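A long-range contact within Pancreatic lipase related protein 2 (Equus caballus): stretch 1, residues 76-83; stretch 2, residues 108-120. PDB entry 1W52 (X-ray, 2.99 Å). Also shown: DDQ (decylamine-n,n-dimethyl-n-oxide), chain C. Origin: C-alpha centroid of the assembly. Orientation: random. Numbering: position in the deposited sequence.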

ATOM      1  N   ILE A  76     -14.408   0.315   2.349  1.00 20.08           N
ATOM      2  CA  ILE A  76     -14.870  -0.365   3.564  1.00 19.83           C
ATOM      3  C   ILE A  76     -13.789  -0.418   4.689  1.00 19.98           C
ATOM      4  O   ILE A  76     -12.693  -0.975   4.485  1.00 18.88           O
ATOM      5  CB  ILE A  76     -15.257  -1.804   3.174  1.00 19.95           C
ATOM      6  CG1 ILE A  76     -16.066  -1.813   1.861  1.00 18.79           C
ATOM      7  CG2 ILE A  76     -16.016  -2.464   4.321  1.00 19.88           C
ATOM      8  CD1 ILE A  76     -16.266  -3.199   1.256  1.00 18.00           C
ATOM      9  N   HIS A  77     -14.122   0.106   5.868  1.00 20.62           N
ATOM     10  CA  HIS A  77     -13.231   0.021   7.030  1.00 22.03           C
ATOM     11  C   HIS A  77     -13.240  -1.376   7.671  1.00 22.70           C
ATOM     12  O   HIS A  77     -13.989  -2.281   7.265  1.00 22.88           O
ATOM     13  CB  HIS A  77     -13.607   1.058   8.092  1.00 22.32           C
ATOM     14  CG  HIS A  77     -14.855   0.720   8.840  1.00 24.97           C
ATOM     15  ND1 HIS A  77     -15.809   1.660   9.151  1.00 29.83           N
ATOM     16  CD2 HIS A  77     -15.336  -0.456   9.301  1.00 27.70           C
ATOM     17  CE1 HIS A  77     -16.805   1.086   9.802  1.00 28.82           C
ATOM     18  NE2 HIS A  77     -16.543  -0.202   9.904  1.00 27.92           N
ATOM     19  N   GLY A  78     -12.421  -1.569   8.691  1.00 23.44           N
ATOM     20  CA  GLY A  78     -12.468  -2.837   9.388  1.00 24.28           C
ATOM     21  C   GLY A  78     -12.778  -2.725  10.866  1.00 25.12           C
ATOM     22  O   GLY A  78     -13.406  -1.739  11.291  1.00 23.85           O
ATOM     23  N   PHE A  79     -12.309  -3.757  11.616  1.00 26.46           N
ATOM     24  CA  PHE A  79     -12.433  -3.889  13.098  1.00 26.53           C
ATOM     25  C   PHE A  79     -12.221  -2.563  13.806  1.00 26.51           C
ATOM     26  O   PHE A  79     -11.182  -1.904  13.637  1.00 25.88           O
ATOM     27  CB  PHE A  79     -11.393  -4.908  13.580  1.00 27.02           C
ATOM     28  CG  PHE A  79     -11.502  -5.297  15.036  1.00 28.59           C
ATOM     29  CD1 PHE A  79     -12.569  -6.022  15.520  1.00 28.94           C
ATOM     30  CD2 PHE A  79     -10.497  -4.985  15.919  1.00 30.82           C
ATOM     31  CE1 PHE A  79     -12.649  -6.350  16.859  1.00 27.19           C
ATOM     32  CE2 PHE A  79     -10.600  -5.346  17.259  1.00 29.62           C
ATOM     33  CZ  PHE A  79     -11.681  -6.021  17.702  1.00 26.93           C
ATOM     34  N   ARG A  80     -13.256  -2.142  14.509  1.00 26.99           N
ATOM     35  CA  ARG A  80     -13.214  -0.978  15.407  1.00 29.07           C
ATOM     36  C   ARG A  80     -12.800   0.341  14.816  1.00 30.07           C
ATOM     37  O   ARG A  80     -12.104   1.151  15.430  1.00 29.96           O
ATOM     38  CB  ARG A  80     -12.351  -1.272  16.626  1.00 29.46           C
ATOM     39  CG  ARG A  80     -12.958  -2.447  17.416  1.00 32.75           C
ATOM     40  CD  ARG A  80     -12.485  -2.545  18.778  1.00 33.75           C
ATOM     41  NE  ARG A  80     -13.433  -1.961  19.708  1.00 35.84           N
ATOM     42  CZ  ARG A  80     -14.294  -2.632  20.475  1.00 36.08           C
ATOM     43  NH1 ARG A  80     -14.405  -3.992  20.429  1.00 34.79           N
ATOM     44  NH2 ARG A  80     -15.036  -1.903  21.317  1.00 35.09           N
ATOM     45  N   ASP A  81     -13.286   0.538  13.615  1.00 31.88           N
ATOM     46  CA  ASP A  81     -13.086   1.732  12.861  1.00 33.21           C
ATOM     47  C   ASP A  81     -14.505   2.134  12.411  1.00 35.63           C
ATOM     48  O   ASP A  81     -15.485   1.359  12.624  1.00 35.59           O
ATOM     49  CB  ASP A  81     -12.258   1.372  11.653  1.00 32.88           C
ATOM     50  CG  ASP A  81     -11.352   2.470  11.203  1.00 32.84           C
ATOM     51  OD1 ASP A  81     -11.624   3.681  11.437  1.00 33.96           O
ATOM     52  OD2 ASP A  81     -10.334   2.176  10.537  1.00 30.61           O
ATOM     53  N   ARG A  82     -14.597   3.319  11.774  1.00 37.61           N
ATOM     54  CA  ARG A  82     -15.849   3.838  11.224  1.00 38.83           C
ATOM     55  C   ARG A  82     -15.709   4.458   9.792  1.00 38.90           C
ATOM     56  O   ARG A  82     -14.610   4.699   9.278  1.00 36.67           O
ATOM     57  CB  ARG A  82     -16.468   4.816  12.218  1.00 39.58           C
ATOM     58  CG  ARG A  82     -15.593   5.978  12.491  1.00 42.93           C
ATOM     59  CD  ARG A  82     -16.248   7.043  13.262  1.00 46.83           C
ATOM     60  NE  ARG A  82     -15.371   8.203  13.247  1.00 51.10           N
ATOM     61  CZ  ARG A  82     -15.688   9.395  13.761  1.00 55.21           C
ATOM     62  NH1 ARG A  82     -16.893   9.590  14.334  1.00 54.24           N
ATOM     63  NH2 ARG A  82     -14.795  10.403  13.702  1.00 57.18           N
ATOM     64  N   GLY A  83     -16.873   4.640   9.170  1.00 40.56           N
ATOM     65  CA  GLY A  83     -17.012   5.269   7.859  1.00 42.35           C
ATOM     66  C   GLY A  83     -17.227   6.773   7.919  1.00 43.57           C
ATOM     67  O   GLY A  83     -16.582   7.509   7.170  1.00 43.94           O
TER
HETATM   68  N1  DDQ C 502      -8.795   3.789  14.073  1.00 35.38           N
HETATM   69  O1  DDQ C 502      -9.107   4.070  12.890  1.00 37.75           O
HETATM   70  CM1 DDQ C 502      -7.995   4.932  14.642  1.00 34.18           C
HETATM   71  CM2 DDQ C 502     -10.012   3.585  14.915  1.00 36.19           C
HETATM   72  C1  DDQ C 502      -7.969   2.554  13.905  1.00 32.56           C
HETATM   73  C2  DDQ C 502      -8.703   1.208  13.954  1.00 28.83           C
HETATM   74  C3  DDQ C 502      -8.107   0.369  15.078  1.00 27.82           C
HETATM   75  C4  DDQ C 502      -7.091  -0.661  14.606  1.00 24.48           C
HETATM   76  C5  DDQ C 502      -7.501  -2.059  15.037  1.00 21.61           C
HETATM   77  C6  DDQ C 502      -6.446  -2.989  14.504  1.00 21.50           C
HETATM   78  C7  DDQ C 502      -6.793  -4.429  14.748  1.00 22.62           C
HETATM   79  C8  DDQ C 502      -6.907  -5.209  13.452  1.00 25.20           C
HETATM   80  C9  DDQ C 502      -7.506  -6.590  13.740  1.00 26.06           C
HETATM   81  C10 DDQ C 502      -6.977  -7.697  12.855  1.00 25.69           C
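Stretch 2 (108-120) WSSGAKAEYTQAV

Stretch 2, two helical segments joined by a loop, packs on the turn of stretch 1, with two hydrogen bonds and two aromatic pairs between them and 559 Å² buried, summed over both sides. Stretch 1 turns back on itself through a type II beta turn from G78 to D81, whose closing bond, D81 N to G78 O at 3.3 Å, is weak. Stretch 2 opens with a weakly bonded helical segment at about 109-112, where G111 N and A112 N reach W108 O at 2.9 and 3.0 Å; it then passes through a loop into a helix that includes T117 to V120. E115 caps that helix, its OE2 accepting from T117 N at 2.6 Å.

The CA register gives the course of the chains: R82 lies 4.6 Å from S109, F79 4.8 Å from A112 and R80 4.9 Å from K113, measured CA to CA. The order is not monotonic, since R82 pairs with an earlier residue than F79 does, while R80 follows F79 as K113 follows A112. A single direction or crossing angle therefore does not describe the contact.

The turn is fastened at A112. R80 N donates to A112 O at 2.7 Å with an N-H...O angle of 139°, and the A112 side chain points toward stretch 1, bringing its CB to 3.6 Å from G78 O. Nearby, S109 CA lies 3.5 Å from D81 O with an angle of 144° at the hydrogen, a CA-H...O contact.

At one end, W108 NE1 donates to H77 O at 3.0 Å and 152°, and the H77 ring forms an offset stack with the five-membered ring of W108, centroids 3.9 Å apart and planes at 27°. NE1 is modelled too close to the H77 ring, so its position, and with it the bond length, is less certain at 2.99 Å resolution. I76 CG2 adds an apolar contact to W108 CD1 at 4.3 Å.

At the other end, F79 (chi1 t) carries its ring to the start of the second helix. Y116 directs its edge at the face of F79, with centroids 5.2 Å apart and planes at 77°; the closest side-chain approach is F79 CD1 to Y116 CD1 at 3.7 Å. A119 CB lies at the edge of the F79 ring, 3.8 Å from CD1. The decyl chain of DDQ also reaches this pair, C7 lying 3.9 Å from F79 CD2 and C10 3.5 Å from Y116 CE1.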

ATOM      1  N   TRP A 108     -19.853   0.481   8.873  1.00 32.01           N
ATOM      2  CA  TRP A 108     -20.497  -0.555   9.690  1.00 31.36           C
ATOM      3  C   TRP A 108     -19.951  -0.552  11.094  1.00 31.53           C
ATOM      4  O   TRP A 108     -19.829  -1.595  11.719  1.00 30.88           O
ATOM      5  CB  TRP A 108     -20.338  -1.928   9.075  1.00 30.66           C
ATOM      6  CG  TRP A 108     -18.959  -2.343   8.870  1.00 30.00           C
ATOM      7  CD1 TRP A 108     -18.055  -1.777   8.040  1.00 30.15           C
ATOM      8  CD2 TRP A 108     -18.305  -3.466   9.467  1.00 29.83           C
ATOM      9  NE1 TRP A 108     -16.870  -2.478   8.073  1.00 29.23           N
ATOM     10  CE2 TRP A 108     -16.994  -3.520   8.943  1.00 28.40           C
ATOM     11  CE3 TRP A 108     -18.689  -4.430  10.400  1.00 28.90           C
ATOM     12  CZ2 TRP A 108     -16.077  -4.494   9.307  1.00 27.68           C
ATOM     13  CZ3 TRP A 108     -17.768  -5.412  10.752  1.00 29.23           C
ATOM     14  CH2 TRP A 108     -16.481  -5.433  10.202  1.00 27.57           C
ATOM     15  N   SER A 109     -19.663   0.650  11.573  1.00 32.29           N
ATOM     16  CA  SER A 109     -18.953   0.876  12.820  1.00 33.87           C
ATOM     17  C   SER A 109     -19.459   0.049  13.983  1.00 34.93           C
ATOM     18  O   SER A 109     -18.705  -0.705  14.625  1.00 34.31           O
ATOM     19  CB  SER A 109     -19.042   2.353  13.195  1.00 34.02           C
ATOM     20  OG  SER A 109     -20.328   2.865  12.935  1.00 36.74           O
ATOM     21  N   SER A 110     -20.749   0.220  14.234  1.00 37.11           N
ATOM     22  CA  SER A 110     -21.464  -0.483  15.288  1.00 38.54           C
ATOM     23  C   SER A 110     -21.284  -2.021  15.233  1.00 38.05           C
ATOM     24  O   SER A 110     -21.230  -2.679  16.260  1.00 38.57           O
ATOM     25  CB  SER A 110     -22.956  -0.061  15.261  1.00 39.43           C
ATOM     26  OG  SER A 110     -23.705  -0.872  14.361  1.00 41.50           O
ATOM     27  N   GLY A 111     -21.182  -2.588  14.045  1.00 38.12           N
ATOM     28  CA  GLY A 111     -20.987  -4.019  13.905  1.00 38.30           C
ATOM     29  C   GLY A 111     -19.557  -4.427  14.067  1.00 38.81           C
ATOM     30  O   GLY A 111     -19.286  -5.574  14.411  1.00 38.58           O
ATOM     31  N   ALA A 112     -18.654  -3.482  13.795  1.00 39.89           N
ATOM     32  CA  ALA A 112     -17.190  -3.666  13.872  1.00 40.57           C
ATOM     33  C   ALA A 112     -16.623  -3.285  15.257  1.00 40.93           C
ATOM     34  O   ALA A 112     -15.402  -3.347  15.494  1.00 42.16           O
ATOM     35  CB  ALA A 112     -16.479  -2.842  12.747  1.00 40.53           C
ATOM     36  N   LYS A 113     -17.534  -2.900  16.155  1.00 40.07           N
ATOM     37  CA  LYS A 113     -17.277  -2.603  17.569  1.00 38.83           C
ATOM     38  C   LYS A 113     -17.433  -3.855  18.412  1.00 34.86           C
ATOM     39  O   LYS A 113     -17.205  -3.836  19.587  1.00 34.95           O
ATOM     40  CB  LYS A 113     -18.344  -1.608  18.023  1.00 40.41           C
ATOM     41  CG  LYS A 113     -17.920  -0.712  19.081  1.00 46.83           C
ATOM     42  CD  LYS A 113     -18.797   0.509  19.154  1.00 54.40           C
ATOM     43  CE  LYS A 113     -18.087   1.591  19.979  1.00 59.02           C
ATOM     44  NZ  LYS A 113     -19.032   2.278  20.910  1.00 63.02           N
ATOM     45  N   ALA A 114     -17.871  -4.940  17.815  1.00 30.48           N
ATOM     46  CA  ALA A 114     -17.948  -6.204  18.509  1.00 28.28           C
ATOM     47  C   ALA A 114     -16.591  -6.789  18.851  1.00 26.36           C
ATOM     48  O   ALA A 114     -15.545  -6.199  18.660  1.00 25.74           O
ATOM     49  CB  ALA A 114     -18.756  -7.248  17.668  1.00 28.30           C
ATOM     50  N   GLU A 115     -16.649  -7.972  19.422  1.00 24.46           N
ATOM     51  CA  GLU A 115     -15.465  -8.719  19.772  1.00 22.84           C
ATOM     52  C   GLU A 115     -14.894  -9.269  18.465  1.00 21.69           C
ATOM     53  O   GLU A 115     -15.627  -9.797  17.674  1.00 21.75           O
ATOM     54  CB  GLU A 115     -15.888  -9.831  20.758  1.00 22.11           C
ATOM     55  CG  GLU A 115     -14.766 -10.704  21.255  1.00 21.68           C
ATOM     56  CD  GLU A 115     -14.331 -11.723  20.224  1.00 20.79           C
ATOM     57  OE1 GLU A 115     -15.064 -12.683  20.009  1.00 20.48           O
ATOM     58  OE2 GLU A 115     -13.257 -11.556  19.607  1.00 22.80           O
ATOM     59  N   TYR A 116     -13.594  -9.172  18.246  1.00 21.13           N
ATOM     60  CA  TYR A 116     -12.976  -9.658  16.995  1.00 21.04           C
ATOM     61  C   TYR A 116     -13.625 -10.897  16.353  1.00 22.58           C
ATOM     62  O   TYR A 116     -13.993 -10.922  15.196  1.00 22.65           O
ATOM     63  CB  TYR A 116     -11.476  -9.943  17.195  1.00 20.00           C
ATOM     64  CG  TYR A 116     -10.794 -10.142  15.875  1.00 16.17           C
ATOM     65  CD1 TYR A 116     -10.568  -9.097  15.010  1.00 16.69           C
ATOM     66  CD2 TYR A 116     -10.440 -11.355  15.471  1.00 15.44           C
ATOM     67  CE1 TYR A 116      -9.960  -9.296  13.769  1.00 16.49           C
ATOM     68  CE2 TYR A 116      -9.852 -11.583  14.226  1.00 16.90           C
ATOM     69  CZ  TYR A 116      -9.600 -10.563  13.381  1.00 15.68           C
ATOM     70  OH  TYR A 116      -8.966 -10.855  12.171  1.00 12.38           O
ATOM     71  N   THR A 117     -13.710 -11.952  17.113  1.00 24.60           N
ATOM     72  CA  THR A 117     -14.345 -13.177  16.671  1.00 26.11           C
ATOM     73  C   THR A 117     -15.740 -12.981  16.114  1.00 25.88           C
ATOM     74  O   THR A 117     -16.057 -13.574  15.108  1.00 25.71           O
ATOM     75  CB  THR A 117     -14.387 -14.149  17.894  1.00 26.68           C
ATOM     76  OG1 THR A 117     -13.108 -14.723  17.988  1.00 26.65           O
ATOM     77  CG2 THR A 117     -15.386 -15.345  17.741  1.00 28.71           C
ATOM     78  N   GLN A 118     -16.579 -12.233  16.819  1.00 25.48           N
ATOM     79  CA  GLN A 118     -17.881 -11.869  16.282  1.00 26.61           C
ATOM     80  C   GLN A 118     -17.724 -11.077  14.965  1.00 26.60           C
ATOM     81  O   GLN A 118     -18.166 -11.551  13.922  1.00 25.44           O
ATOM     82  CB  GLN A 118     -18.691 -11.049  17.301  1.00 27.50           C
ATOM     83  CG  GLN A 118     -20.136 -10.791  16.902  1.00 30.84           C
ATOM     84  CD  GLN A 118     -20.880 -12.086  16.593  1.00 36.82           C
ATOM     85  OE1 GLN A 118     -20.948 -12.937  17.459  1.00 44.48           O
ATOM     86  NE2 GLN A 118     -21.391 -12.260  15.356  1.00 38.47           N
ATOM     87  N   ALA A 119     -17.117  -9.869  15.060  1.00 27.14           N
ATOM     88  CA  ALA A 119     -16.687  -8.989  13.946  1.00 26.85           C
ATOM     89  C   ALA A 119     -16.285  -9.754  12.662  1.00 27.21           C
ATOM     90  O   ALA A 119     -16.754  -9.453  11.565  1.00 27.40           O
ATOM     91  CB  ALA A 119     -15.530  -8.079  14.429  1.00 25.67           C
ATOM     92  N   VAL A 120     -15.471 -10.781  12.823  1.00 27.32           N
ATOM     93  CA  VAL A 120     -15.083 -11.637  11.727  1.00 27.87           C
ATOM     94  C   VAL A 120     -16.313 -12.282  11.024  1.00 29.02           C
ATOM     95  O   VAL A 120     -16.289 -12.675   9.832  1.00 29.19           O
ATOM     96  CB  VAL A 120     -14.122 -12.702  12.249  1.00 27.98           C
ATOM     97  CG1 VAL A 120     -13.971 -13.803  11.241  1.00 28.51           C
ATOM     98  CG2 VAL A 120     -12.694 -12.090  12.657  1.00 26.51           C
TER